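Local coordinates for packaging enzyme P4 (Pseudomonas phage phi13, PDB 4BLP), which probably hydrolyses NTP as a hexameric RecA-like helicase motor that drives viral RNA into the phage capsid, at residues 137-141 / 162-166; 146-152 / 277-283; 170-176 / 210-216; 218-222 / 234-239. One frame throughout, in Å; residues are numbered along the deposited sequence.

Interaction 1. Residues 137-141 / 162-166; sequences HNWQV and WLNAQ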
loop_
_atom_site.group_PDB
_atom_site.type_symbol
_atom_site.label_atom_id
_atom_site.label_comp_id
_atom_site.label_asym_id
_atom_site.label_seq_id
_atom_site.Cartn_x
_atom_site.Cartn_y
_atom_site.Cartn_z
ATOM N N HIS D 137 37.084 -14.746 18.186
ATOM C CA HIS D 137 36.462 -14.645 19.513
ATOM C C HIS D 137 36.162 -15.976 20.128
ATOM O O HIS D 137 35.796 -16.908 19.426
ATOM C CB HIS D 137 35.132 -13.853 19.362
ATOM C CG HIS D 137 35.352 -12.466 18.843
ATOM N ND1 HIS D 137 35.339 -12.174 17.472
ATOM C CD2 HIS D 137 35.725 -11.359 19.519
ATOM C CE1 HIS D 137 35.621 -10.876 17.389
ATOM N NE2 HIS D 137 35.893 -10.355 18.585
ATOM N N ASN D 138 36.228 -16.032 21.468
ATOM C CA ASN D 138 35.958 -17.257 22.204
ATOM C C ASN D 138 34.492 -17.296 22.578
ATOM O O ASN D 138 34.077 -16.734 23.594
ATOM C CB ASN D 138 36.879 -17.364 23.454
ATOM C CG ASN D 138 36.880 -18.725 24.101
ATOM O OD1 ASN D 138 36.090 -19.612 23.771
ATOM N ND2 ASN D 138 37.770 -18.923 25.059
ATOM N N TRP D 139 33.675 -17.854 21.681
ATOM C CA TRP D 139 32.236 -18.008 21.892
ATOM C C TRP D 139 31.840 -19.293 21.231
ATOM O O TRP D 139 31.841 -19.343 19.996
ATOM C CB TRP D 139 31.425 -16.829 21.323
ATOM C CG TRP D 139 29.928 -17.070 21.333
ATOM C CD1 TRP D 139 29.120 -17.269 20.253
ATOM C CD2 TRP D 139 29.075 -17.114 22.487
ATOM N NE1 TRP D 139 27.826 -17.488 20.666
ATOM C CE2 TRP D 139 27.767 -17.382 22.030
ATOM C CE3 TRP D 139 29.300 -16.991 23.881
ATOM C CZ2 TRP D 139 26.678 -17.510 22.907
ATOM C CZ3 TRP D 139 28.208 -17.047 24.741
ATOM C CH2 TRP D 139 26.917 -17.323 24.254
ATOM N N GLN D 140 31.536 -20.340 22.064
ATOM C CA GLN D 140 31.136 -21.693 21.611
ATOM C C GLN D 140 32.341 -22.434 21.037
ATOM O O GLN D 140 32.515 -23.606 21.338
ATOM C CB GLN D 140 29.952 -21.653 20.609
ATOM C CG GLN D 140 28.726 -20.895 21.149
ATOM C CD GLN D 140 28.189 -21.538 22.405
ATOM O OE1 GLN D 140 27.722 -22.679 22.392
ATOM N NE2 GLN D 140 28.260 -20.831 23.536
ATOM N N VAL D 141 33.157 -21.763 20.198
ATOM C CA VAL D 141 34.438 -22.257 19.653
ATOM C C VAL D 141 35.461 -21.182 19.985
ATOM O O VAL D 141 35.074 -20.030 20.187
ATOM C CB VAL D 141 34.418 -22.612 18.149
ATOM C CG1 VAL D 141 33.446 -23.760 17.877
ATOM C CG2 VAL D 141 34.111 -21.385 17.275
ATOM N N TRP D 162 19.240 -20.666 28.177
ATOM C CA TRP D 162 20.463 -21.225 27.598
ATOM C C TRP D 162 21.564 -20.136 27.581
ATOM O O TRP D 162 22.706 -20.427 27.920
ATOM C CB TRP D 162 20.213 -21.756 26.182
ATOM C CG TRP D 162 21.464 -22.332 25.578
ATOM C CD1 TRP D 162 22.001 -23.562 25.832
ATOM C CD2 TRP D 162 22.380 -21.665 24.686
ATOM N NE1 TRP D 162 23.183 -23.716 25.136
ATOM C CE2 TRP D 162 23.433 -22.573 24.412
ATOM C CE3 TRP D 162 22.395 -20.401 24.057
ATOM C CZ2 TRP D 162 24.515 -22.241 23.574
ATOM C CZ3 TRP D 162 23.456 -20.085 23.211
ATOM C CH2 TRP D 162 24.495 -20.994 22.975
ATOM N N LEU D 163 21.209 -18.904 27.202
ATOM C CA LEU D 163 22.170 -17.784 27.133
ATOM C C LEU D 163 22.788 -17.499 28.490
ATOM O O LEU D 163 24.005 -17.378 28.584
ATOM C CB LEU D 163 21.523 -16.510 26.553
ATOM C CG LEU D 163 21.426 -16.494 25.024
ATOM C CD1 LEU D 163 20.442 -15.424 24.543
ATOM C CD2 LEU D 163 22.777 -16.271 24.374
ATOM N N ASN D 164 21.962 -17.473 29.550
ATOM C CA ASN D 164 22.433 -17.217 30.912
ATOM C C ASN D 164 23.389 -18.301 31.369
ATOM O O ASN D 164 24.334 -18.010 32.107
ATOM C CB ASN D 164 21.260 -17.084 31.880
ATOM C CG ASN D 164 20.528 -15.773 31.728
ATOM O OD1 ASN D 164 21.111 -14.756 31.326
ATOM N ND2 ASN D 164 19.234 -15.773 32.043
ATOM N N ALA D 165 23.187 -19.540 30.881
ATOM C CA ALA D 165 24.041 -20.687 31.194
ATOM C C ALA D 165 25.390 -20.619 30.478
ATOM O O ALA D 165 26.292 -21.362 30.842
ATOM C CB ALA D 165 23.326 -21.992 30.842
ATOM N N GLN D 166 25.554 -19.711 29.495
ATOM C CA GLN D 166 26.804 -19.509 28.779
ATOM C C GLN D 166 27.674 -18.482 29.517
ATOM O O GLN D 166 28.732 -18.097 29.025
ATOM C CB GLN D 166 26.574 -19.069 27.323
ATOM C CG GLN D 166 25.660 -19.992 26.513
ATOM C CD GLN D 166 26.037 -21.439 26.655
ATOM O OE1 GLN D 166 27.136 -21.859 26.293
ATOM N NE2 GLN D 166 25.150 -22.227 27.256
#
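Two tryptophans and two glutamines do most of the work here, where the turn between two short strands meets the end of helix 159-164, which follows the probable Walker A loop. The apolar part is built round the indole of Trp139. The far corner of its six-membered ring carries the contact: CH2 of Trp139 lies 3.5 Å from CB of Gln166 and 4.3 Å from CD2 of Leu163, while its CZ2 comes within 4.1 Å of CH2 of Trp162. The two indoles thus meet at the tips of their benzo rings.

The polar part is a relay of amides beside these rings. NE2 of Gln140 donates to OE1 of Gln166 at 3.1 Å, almost linearly, and NE2 of Gln166 in turn donates a hydrogen bond to the carbonyl O of Trp162, also 3.1 Å away, tying the side chain back over the helix end. OE1 of Gln140 sits at the edge of the Trp162 ring, 3.4 Å from CZ2, and takes a hydrogen bond from Gln291. Gln140 has positive phi, which fits its place in the classic gamma turn closed by the bond from Val141 N to Trp139 O (2.8 Å).

Beneath, Trp139 and Leu163 rest on Val254 of strand 252-257, Trp162 and Leu163 on Val151 of strand 147-152, and Gln140 and Trp162 reach strand 287-295, so turn and helix together cover part of the main sheet.

Interaction 2. Residues 146-152 / 277-283; sequences SGLHVVV and VAGMTVV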
loop_
_atom_site.group_PDB
_atom_site.type_symbol
_atom_site.label_atom_id
_atom_site.label_comp_id
_atom_site.label_asym_id
_atom_site.label_seq_id
_atom_site.Cartn_x
_atom_site.Cartn_y
_atom_site.Cartn_z
ATOM N N SER D 146 34.520 -12.484 13.794
ATOM C CA SER D 146 33.774 -11.304 14.183
ATOM C C SER D 146 32.490 -11.264 13.337
ATOM O O SER D 146 32.481 -11.714 12.184
ATOM C CB SER D 146 34.600 -10.046 13.942
ATOM O OG SER D 146 35.759 -10.038 14.753
ATOM N N GLY D 147 31.437 -10.742 13.931
ATOM C CA GLY D 147 30.127 -10.684 13.287
ATOM C C GLY D 147 29.044 -10.771 14.337
ATOM O O GLY D 147 29.216 -10.323 15.471
ATOM N N LEU D 148 27.920 -11.372 13.949
ATOM C CA LEU D 148 26.765 -11.560 14.798
ATOM C C LEU D 148 26.504 -13.028 14.930
ATOM O O LEU D 148 26.544 -13.742 13.918
ATOM C CB LEU D 148 25.572 -10.842 14.110
ATOM C CG LEU D 148 24.190 -10.992 14.738
ATOM C CD1 LEU D 148 24.154 -10.370 16.181
ATOM C CD2 LEU D 148 23.120 -10.312 13.848
ATOM N N HIS D 149 26.231 -13.487 16.166
ATOM C CA HIS D 149 25.834 -14.879 16.437
ATOM C C HIS D 149 24.395 -14.821 16.903
ATOM O O HIS D 149 24.122 -14.164 17.901
ATOM C CB HIS D 149 26.721 -15.538 17.518
ATOM C CG HIS D 149 26.417 -16.994 17.701
ATOM N ND1 HIS D 149 27.266 -17.967 17.205
ATOM C CD2 HIS D 149 25.342 -17.597 18.271
ATOM C CE1 HIS D 149 26.706 -19.130 17.524
ATOM N NE2 HIS D 149 25.542 -18.963 18.152
ATOM N N VAL D 150 23.476 -15.470 16.218
ATOM C CA VAL D 150 22.092 -15.392 16.684
ATOM C C VAL D 150 21.679 -16.698 17.347
ATOM O O VAL D 150 22.079 -17.786 16.908
ATOM C CB VAL D 150 21.098 -14.990 15.560
ATOM C CG1 VAL D 150 21.429 -13.594 15.020
ATOM C CG2 VAL D 150 21.099 -16.016 14.441
ATOM N N VAL D 151 20.854 -16.590 18.382
ATOM C CA VAL D 151 20.308 -17.727 19.115
ATOM C C VAL D 151 18.840 -17.737 18.781
ATOM O O VAL D 151 18.138 -16.803 19.131
ATOM C CB VAL D 151 20.592 -17.602 20.642
ATOM C CG1 VAL D 151 19.939 -18.764 21.429
ATOM C CG2 VAL D 151 22.106 -17.538 20.884
ATOM N N VAL D 152 18.371 -18.812 18.097
ATOM C CA VAL D 152 17.038 -18.867 17.532
ATOM C C VAL D 152 16.175 -19.918 18.193
ATOM O O VAL D 152 16.648 -20.981 18.551
ATOM C CB VAL D 152 17.143 -19.157 15.990
ATOM C CG1 VAL D 152 15.807 -19.003 15.300
ATOM C CG2 VAL D 152 18.155 -18.223 15.317
ATOM N N VAL D 277 24.514 -14.723 8.729
ATOM C CA VAL D 277 25.338 -14.256 9.853
ATOM C C VAL D 277 26.564 -15.140 10.095
ATOM O O VAL D 277 26.664 -16.226 9.530
ATOM C CB VAL D 277 24.461 -14.204 11.146
ATOM C CG1 VAL D 277 23.299 -13.173 11.021
ATOM C CG2 VAL D 277 23.884 -15.605 11.468
ATOM N N ALA D 278 27.436 -14.713 11.033
ATOM C CA ALA D 278 28.654 -15.455 11.374
ATOM C C ALA D 278 28.353 -16.746 12.127
ATOM O O ALA D 278 29.124 -17.685 12.032
ATOM C CB ALA D 278 29.584 -14.590 12.218
ATOM N N GLY D 279 27.260 -16.777 12.893
ATOM C CA GLY D 279 26.935 -17.998 13.622
ATOM C C GLY D 279 25.497 -18.069 14.047
ATOM O O GLY D 279 24.846 -17.040 14.215
ATOM N N MET D 280 24.987 -19.287 14.227
ATOM C CA MET D 280 23.606 -19.459 14.642
ATOM C C MET D 280 23.514 -20.694 15.529
ATOM O O MET D 280 24.068 -21.736 15.189
ATOM C CB MET D 280 22.691 -19.654 13.401
ATOM C CG MET D 280 21.238 -19.870 13.785
ATOM S SD MET D 280 20.153 -20.029 12.354
ATOM C CE MET D 280 20.286 -21.823 12.077
ATOM N N THR D 281 22.786 -20.581 16.632
ATOM C CA THR D 281 22.476 -21.696 17.543
ATOM C C THR D 281 20.971 -21.817 17.626
ATOM O O THR D 281 20.298 -20.812 17.882
ATOM C CB THR D 281 23.083 -21.469 18.967
ATOM O OG1 THR D 281 24.498 -21.330 18.860
ATOM C CG2 THR D 281 22.768 -22.634 19.937
ATOM N N VAL D 282 20.448 -23.017 17.375
ATOM C CA VAL D 282 19.007 -23.303 17.524
ATOM C C VAL D 282 18.843 -23.928 18.907
ATOM O O VAL D 282 19.536 -24.912 19.240
ATOM C CB VAL D 282 18.439 -24.231 16.408
ATOM C CG1 VAL D 282 16.958 -24.552 16.676
ATOM C CG2 VAL D 282 18.620 -23.596 15.032
ATOM N N VAL D 283 17.944 -23.356 19.716
ATOM C CA VAL D 283 17.706 -23.847 21.072
ATOM C C VAL D 283 16.255 -24.334 21.219
ATOM O O VAL D 283 15.323 -23.714 20.705
ATOM C CB VAL D 283 18.060 -22.736 22.126
ATOM C CG1 VAL D 283 17.505 -23.030 23.521
ATOM C CG2 VAL D 283 19.569 -22.489 22.182
#
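Strands 147-152 and 279-283 run parallel, 4.5 Å apart at closest and 11° off true. Their backbones mesh through Val150 N to Gly279 O (2.9 Å), Thr281 N to Val150 O (2.9 Å), Val152 N to Thr281 O (2.8 Å) and Val283 N to Val152 O (2.9 Å). At the start, Leu148 O takes Gly279 N at 3.3 Å and, weakly, Ala278 N at 3.2 Å.

The most telling fit is His149 over Gly279. The imidazole lies flat above the glycine, its CE1 3.7 Å from Met280 N; a CB on Gly279 would collide with ND1, so the missing side chain is the hollow the ring fills. This lets NE2 reach Thr281 OG1 at 2.7 Å. Further along that face, Val151 CG1 nests against Val283 CG2 (3.8 Å). On the other face Met280 CG sits over the groove between two valines, 3.9 Å from Val150 CG2 and 3.8 Å from Val152 CG2. Val277 extends the apolar strip, its CG2 4.1 Å from Val150 CG2 and its CG1 4.0 Å from Leu148 CD2. Gly147 has no side chain, and a CB there would clash with Ala278 CB, which is 4.1 Å from Gly147 CA.

Strand 147-152, leading into the probable Walker A loop, is flanked on its other edge by strand 252-257; helix 266-274 packs on the Val150 and Met280 face, and helix 159-164 on that of Val151 and Thr281.

Interaction 3. Residues 170-176 / 210-216; sequences VTIRWGE and VVIDSFR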
loop_
_atom_site.group_PDB
_atom_site.type_symbol
_atom_site.label_atom_id
_atom_site.label_comp_id
_atom_site.label_asym_id
_atom_site.label_seq_id
_atom_site.Cartn_x
_atom_site.Cartn_y
_atom_site.Cartn_z
ATOM N N VAL D 170 27.567 -9.509 30.251
ATOM C CA VAL D 170 26.505 -8.513 30.333
ATOM C C VAL D 170 25.420 -8.863 29.339
ATOM O O VAL D 170 25.714 -9.409 28.264
ATOM C CB VAL D 170 27.097 -7.085 30.092
ATOM C CG1 VAL D 170 27.726 -6.975 28.702
ATOM C CG2 VAL D 170 26.043 -5.975 30.319
ATOM N N THR D 171 24.183 -8.571 29.704
ATOM C CA THR D 171 23.028 -8.757 28.818
ATOM C C THR D 171 22.371 -7.422 28.575
ATOM O O THR D 171 22.016 -6.716 29.521
ATOM C CB THR D 171 22.033 -9.770 29.434
ATOM O OG1 THR D 171 22.695 -11.028 29.656
ATOM C CG2 THR D 171 20.793 -9.989 28.540
ATOM N N ILE D 172 22.179 -7.086 27.302
ATOM C CA ILE D 172 21.446 -5.881 26.930
ATOM C C ILE D 172 19.980 -6.287 26.853
ATOM O O ILE D 172 19.662 -7.295 26.218
ATOM C CB ILE D 172 21.958 -5.295 25.613
ATOM C CG1 ILE D 172 23.376 -4.744 25.844
ATOM C CG2 ILE D 172 20.994 -4.167 25.094
ATOM C CD1 ILE D 172 23.990 -4.380 24.501
ATOM N N ARG D 173 19.108 -5.526 27.517
ATOM C CA ARG D 173 17.680 -5.870 27.555
ATOM C C ARG D 173 16.913 -4.876 26.713
ATOM O O ARG D 173 16.935 -3.675 26.999
ATOM C CB ARG D 173 17.212 -5.898 29.033
ATOM C CG ARG D 173 17.830 -7.138 29.747
ATOM C CD ARG D 173 16.938 -8.383 29.596
ATOM N NE ARG D 173 15.717 -8.142 30.363
ATOM C CZ ARG D 173 14.558 -8.767 30.168
ATOM N NH1 ARG D 173 14.455 -9.733 29.259
ATOM N NH2 ARG D 173 13.491 -8.419 30.867
ATOM N N TRP D 174 16.319 -5.367 25.615
ATOM C CA TRP D 174 15.625 -4.522 24.644
ATOM C C TRP D 174 14.326 -5.138 24.183
ATOM O O TRP D 174 14.320 -6.292 23.705
ATOM C CB TRP D 174 16.545 -4.307 23.413
ATOM C CG TRP D 174 15.967 -3.371 22.368
ATOM C CD1 TRP D 174 15.287 -2.201 22.592
ATOM C CD2 TRP D 174 16.017 -3.544 20.937
ATOM N NE1 TRP D 174 14.877 -1.656 21.388
ATOM C CE2 TRP D 174 15.310 -2.461 20.359
ATOM C CE3 TRP D 174 16.555 -4.543 20.084
ATOM C CZ2 TRP D 174 15.190 -2.297 18.962
ATOM C CZ3 TRP D 174 16.446 -4.380 18.701
ATOM C CH2 TRP D 174 15.757 -3.279 18.151
ATOM N N GLY D 175 13.247 -4.371 24.300
ATOM C CA GLY D 175 11.930 -4.749 23.784
ATOM C C GLY D 175 11.295 -5.960 24.444
ATOM O O GLY D 175 10.427 -6.611 23.858
ATOM N N GLU D 176 11.700 -6.246 25.677
ATOM C CA GLU D 176 11.196 -7.367 26.461
ATOM C C GLU D 176 10.523 -6.845 27.739
ATOM O O GLU D 176 10.933 -5.806 28.226
ATOM C CB GLU D 176 12.373 -8.285 26.867
ATOM C CG GLU D 176 13.019 -8.986 25.683
ATOM C CD GLU D 176 12.212 -10.135 25.118
ATOM O OE1 GLU D 176 11.212 -10.540 25.752
ATOM O OE2 GLU D 176 12.554 -10.599 24.008
ATOM N N VAL D 210 28.935 -9.909 25.354
ATOM C CA VAL D 210 27.630 -9.256 25.468
ATOM C C VAL D 210 26.582 -10.043 24.707
ATOM O O VAL D 210 26.795 -10.464 23.561
ATOM C CB VAL D 210 27.702 -7.746 25.015
ATOM C CG1 VAL D 210 28.420 -7.565 23.689
ATOM C CG2 VAL D 210 26.317 -7.089 24.959
ATOM N N VAL D 211 25.433 -10.218 25.349
ATOM C CA VAL D 211 24.276 -10.909 24.758
ATOM C C VAL D 211 23.150 -9.905 24.698
ATOM O O VAL D 211 22.981 -9.138 25.642
ATOM C CB VAL D 211 23.913 -12.140 25.639
ATOM C CG1 VAL D 211 22.477 -12.615 25.375
ATOM C CG2 VAL D 211 24.960 -13.260 25.469
ATOM N N ILE D 212 22.372 -9.924 23.623
ATOM C CA ILE D 212 21.219 -9.029 23.476
ATOM C C ILE D 212 19.940 -9.835 23.588
ATOM O O ILE D 212 19.681 -10.716 22.768
ATOM C CB ILE D 212 21.256 -8.224 22.159
ATOM C CG1 ILE D 212 22.577 -7.388 22.114
ATOM C CG2 ILE D 212 20.034 -7.299 22.061
ATOM C CD1 ILE D 212 23.249 -7.454 20.780
ATOM N N ASP D 213 19.135 -9.484 24.604
ATOM C CA ASP D 213 17.840 -10.081 24.862
ATOM C C ASP D 213 16.798 -8.979 24.706
ATOM O O ASP D 213 16.538 -8.268 25.669
ATOM C CB ASP D 213 17.807 -10.701 26.271
ATOM C CG ASP D 213 16.502 -11.384 26.590
ATOM O OD1 ASP D 213 15.729 -11.659 25.642
ATOM O OD2 ASP D 213 16.204 -11.558 27.794
ATOM N N SER D 214 16.274 -8.754 23.486
ATOM C CA SER D 214 16.467 -9.612 22.300
ATOM C C SER D 214 16.308 -8.788 21.027
ATOM O O SER D 214 16.173 -7.554 21.096
ATOM C CB SER D 214 15.378 -10.701 22.310
ATOM O OG SER D 214 14.109 -10.118 22.027
ATOM N N PHE D 215 16.245 -9.470 19.868
ATOM C CA PHE D 215 16.011 -8.786 18.599
ATOM C C PHE D 215 14.528 -8.849 18.203
ATOM O O PHE D 215 14.196 -8.626 17.036
ATOM C CB PHE D 215 16.925 -9.395 17.495
ATOM C CG PHE D 215 18.316 -8.823 17.383
ATOM C CD1 PHE D 215 18.801 -7.929 18.330
ATOM C CD2 PHE D 215 19.141 -9.148 16.301
ATOM C CE1 PHE D 215 20.102 -7.398 18.224
ATOM C CE2 PHE D 215 20.432 -8.585 16.175
ATOM C CZ PHE D 215 20.913 -7.722 17.143
ATOM N N ARG D 216 13.625 -9.095 19.166
ATOM C CA ARG D 216 12.202 -9.149 18.800
ATOM C C ARG D 216 11.723 -7.842 18.079
ATOM O O ARG D 216 10.944 -7.948 17.137
ATOM C CB ARG D 216 11.320 -9.541 19.979
ATOM C CG ARG D 216 11.085 -8.526 21.035
ATOM C CD ARG D 216 10.515 -9.276 22.248
ATOM N NE ARG D 216 9.178 -9.839 22.047
ATOM C CZ ARG D 216 8.077 -9.349 22.606
ATOM N NH1 ARG D 216 8.143 -8.282 23.395
ATOM N NH2 ARG D 216 6.911 -9.939 22.410
#
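At the apolar centre, Ile172 reaches across to two neighbours: its CD1 lies 3.6 Å from Val210 CG2 and 4.1 Å from Ile212 CG1. Val170 CG1 meets Val210 CB at 3.8 Å. On the opposite face Thr171 CG2 covers Asp213 CB, also at 3.8 Å. Parallel bonds hold strands 170-173 and 210-213 in register: Val211 N to Val170 O (3.0 Å), Ile172 N to Val211 O (2.8 Å) and Asp213 N to Ile172 O (2.8 Å). The pairing carries on beyond strand 210-213 through Trp174 N to Asp213 O (2.9 Å) and Ser214 N to Trp174 O (3.2 Å), across a cis peptide between Asp213 and Ser214.

Further out lies the charged edge. Arg173 NH1 forms a salt bridge with Asp213 OD2 at 2.9 Å, and Arg173 also pairs with Asp182. Asp213 touches the probable Walker A loop from the end of its strand, a position consistent with the Walker B acid of P-loop NTPases. Glu176 OE2 accepts from Ser214 OG at 2.6 Å; the same OG closes an ST turn by accepting from Arg216 N at 3.1 Å. Arg216 NH1 donates to Gly175 O at 2.9 Å and also bonds Thr240 of a second subunit, where Asn244 meets the carbonyl of Glu176.

Strands 187-189 and 252-257 flank this pair in the sheet, helix 193-205 covers the Val170 and Ile172 face, and helix 181-184 touches Thr171 and Arg173.

Interaction 4. Residues 218-222 / 234-239; sequences LVFGI and ALYAAL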
loop_
_atom_site.group_PDB
_atom_site.type_symbol
_atom_site.label_atom_id
_atom_site.label_comp_id
_atom_site.label_asym_id
_atom_site.label_seq_id
_atom_site.Cartn_x
_atom_site.Cartn_y
_atom_site.Cartn_z
ATOM N N LEU D 218 13.402 -6.022 16.039
ATOM C CA LEU D 218 13.893 -6.111 14.665
ATOM C C LEU D 218 12.963 -7.025 13.867
ATOM O O LEU D 218 12.538 -6.687 12.748
ATOM C CB LEU D 218 15.343 -6.652 14.685
ATOM C CG LEU D 218 16.144 -6.395 13.437
ATOM C CD1 LEU D 218 16.536 -4.881 13.344
ATOM C CD2 LEU D 218 17.413 -7.313 13.419
ATOM N N VAL D 219 12.599 -8.183 14.450
ATOM C CA VAL D 219 11.645 -9.085 13.781
ATOM C C VAL D 219 10.326 -8.386 13.532
ATOM O O VAL D 219 9.747 -8.484 12.445
ATOM C CB VAL D 219 11.420 -10.381 14.610
ATOM C CG1 VAL D 219 10.302 -11.258 13.996
ATOM C CG2 VAL D 219 12.716 -11.158 14.754
ATOM N N PHE D 220 9.823 -7.676 14.544
ATOM C CA PHE D 220 8.535 -7.013 14.411
ATOM C C PHE D 220 8.570 -5.790 13.488
ATOM O O PHE D 220 7.597 -5.530 12.792
ATOM C CB PHE D 220 8.030 -6.573 15.807
ATOM C CG PHE D 220 7.744 -7.676 16.810
ATOM C CD1 PHE D 220 7.598 -8.999 16.405
ATOM C CD2 PHE D 220 7.634 -7.391 18.164
ATOM C CE1 PHE D 220 7.331 -10.008 17.341
ATOM C CE2 PHE D 220 7.367 -8.400 19.094
ATOM C CZ PHE D 220 7.176 -9.683 18.673
ATOM N N GLY D 221 9.664 -5.072 13.483
ATOM C CA GLY D 221 9.743 -3.798 12.786
ATOM C C GLY D 221 10.315 -3.763 11.391
ATOM O O GLY D 221 10.076 -2.791 10.686
ATOM N N ILE D 222 11.103 -4.776 10.995
ATOM C CA ILE D 222 11.723 -4.835 9.668
ATOM C C ILE D 222 10.789 -5.663 8.790
ATOM O O ILE D 222 10.881 -6.895 8.779
ATOM C CB ILE D 222 13.170 -5.408 9.698
ATOM C CG1 ILE D 222 14.112 -4.612 10.605
ATOM C CG2 ILE D 222 13.773 -5.493 8.271
ATOM C CD1 ILE D 222 14.156 -3.056 10.375
ATOM N N ALA D 234 13.740 -8.659 4.079
ATOM C CA ALA D 234 14.504 -7.529 4.601
ATOM C C ALA D 234 15.126 -7.859 5.970
ATOM O O ALA D 234 16.136 -7.251 6.336
ATOM C CB ALA D 234 13.613 -6.290 4.707
ATOM N N LEU D 235 14.562 -8.833 6.709
ATOM C CA LEU D 235 15.131 -9.215 8.004
ATOM C C LEU D 235 16.489 -9.875 7.754
ATOM O O LEU D 235 17.415 -9.632 8.501
ATOM C CB LEU D 235 14.212 -10.198 8.744
ATOM C CG LEU D 235 14.716 -10.665 10.115
ATOM C CD1 LEU D 235 14.949 -9.495 11.117
ATOM C CD2 LEU D 235 13.766 -11.745 10.700
ATOM N N TYR D 236 16.575 -10.731 6.725
ATOM C CA TYR D 236 17.854 -11.413 6.433
ATOM C C TYR D 236 18.888 -10.414 6.001
ATOM O O TYR D 236 20.030 -10.514 6.448
ATOM C CB TYR D 236 17.680 -12.459 5.336
ATOM C CG TYR D 236 16.564 -13.445 5.598
ATOM C CD1 TYR D 236 16.464 -14.111 6.818
ATOM C CD2 TYR D 236 15.641 -13.755 4.606
ATOM C CE1 TYR D 236 15.464 -15.061 7.038
ATOM C CE2 TYR D 236 14.640 -14.694 4.817
ATOM C CZ TYR D 236 14.544 -15.332 6.039
ATOM O OH TYR D 236 13.575 -16.293 6.200
ATOM N N ALA D 237 18.506 -9.440 5.131
ATOM C CA ALA D 237 19.466 -8.402 4.701
ATOM C C ALA D 237 19.907 -7.589 5.930
ATOM O O ALA D 237 21.084 -7.210 6.032
ATOM C CB ALA D 237 18.798 -7.480 3.670
ATOM N N ALA D 238 18.972 -7.310 6.852
ATOM C CA ALA D 238 19.309 -6.517 8.078
ATOM C C ALA D 238 20.296 -7.287 8.925
ATOM O O ALA D 238 21.231 -6.712 9.467
ATOM C CB ALA D 238 18.051 -6.206 8.912
ATOM N N LEU D 239 20.062 -8.596 9.081
ATOM C CA LEU D 239 21.005 -9.401 9.897
ATOM C C LEU D 239 22.396 -9.427 9.243
ATOM O O LEU D 239 23.400 -9.332 9.945
ATOM C CB LEU D 239 20.465 -10.832 10.023
ATOM C CG LEU D 239 19.226 -10.969 10.942
ATOM C CD1 LEU D 239 18.689 -12.399 10.884
ATOM C CD2 LEU D 239 19.556 -10.579 12.432
#
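Helix 233-248 comes back against the end of helix 216-221, and the residues that meet are all aliphatic. Ala234 opens the contact: its CB sits 3.7 Å from Ile222 CG2, which also lies 3.5 Å from Ala234 O. Ile222 is the first residue to leave the helical conformation, yet its N still bonds Leu218 O at 3.0 Å, and from this position its CA-to-CB bond points toward the neighbouring helix.

Next comes Leu235, with more surface covered than any other residue in the pair of segments. It spreads its two methyls over the first helix, CD1 4.0 Å from Leu218 CD2 and CD2 4.2 Å from Val219 CG2, while its backbone N lies 3.8 Å from Ile222 CG2. Tyr236 and Ala237 turn to other neighbours: the tyrosine goes back into its own subunit against Val269 and Ile273, and both pack on a third subunit, at its Arg216 and Phe220 respectively. One turn on from Ala234, Ala238 presents its CB to Ile222 CG2 at a looser 4.4 Å; its small size leaves room for the isoleucine. Leu239, one turn after Leu235, closes the row with CD2 4.0 Å from Leu218 CD2.

The helical pair lies between subunits of the hexamer. Leu218 and Phe220 pack on a second subunit, Phe220 also touches Met260 within its own chain, and helix 266-274 backs helix 233-248 behind Tyr236.

How the interactions relate
All four contacts belong to one RecA-like core. Interactions 2 and 3 lie in the same mixed sheet, centres 14 Å apart, with strand 252-257 between strands 147-152 and 210-213. Interaction 1 precedes interactions 3 and 4 in the chain, and its segments alternate with those of interaction 2, whose long loop encloses both 3 and 4. Leu163 of interaction 1 meets Val151 of interaction 2 and Val211 of interaction 3. Leu239 of interaction 4 touches Leu148 and Val277 of interaction 2 and Phe215 of interaction 3. Interactions 1 and 4 are farthest apart, about 24 Å between centres. Interactions 3 and 4 both touch a second subunit, linking the probable nucleotide-binding core to the hexamer interface.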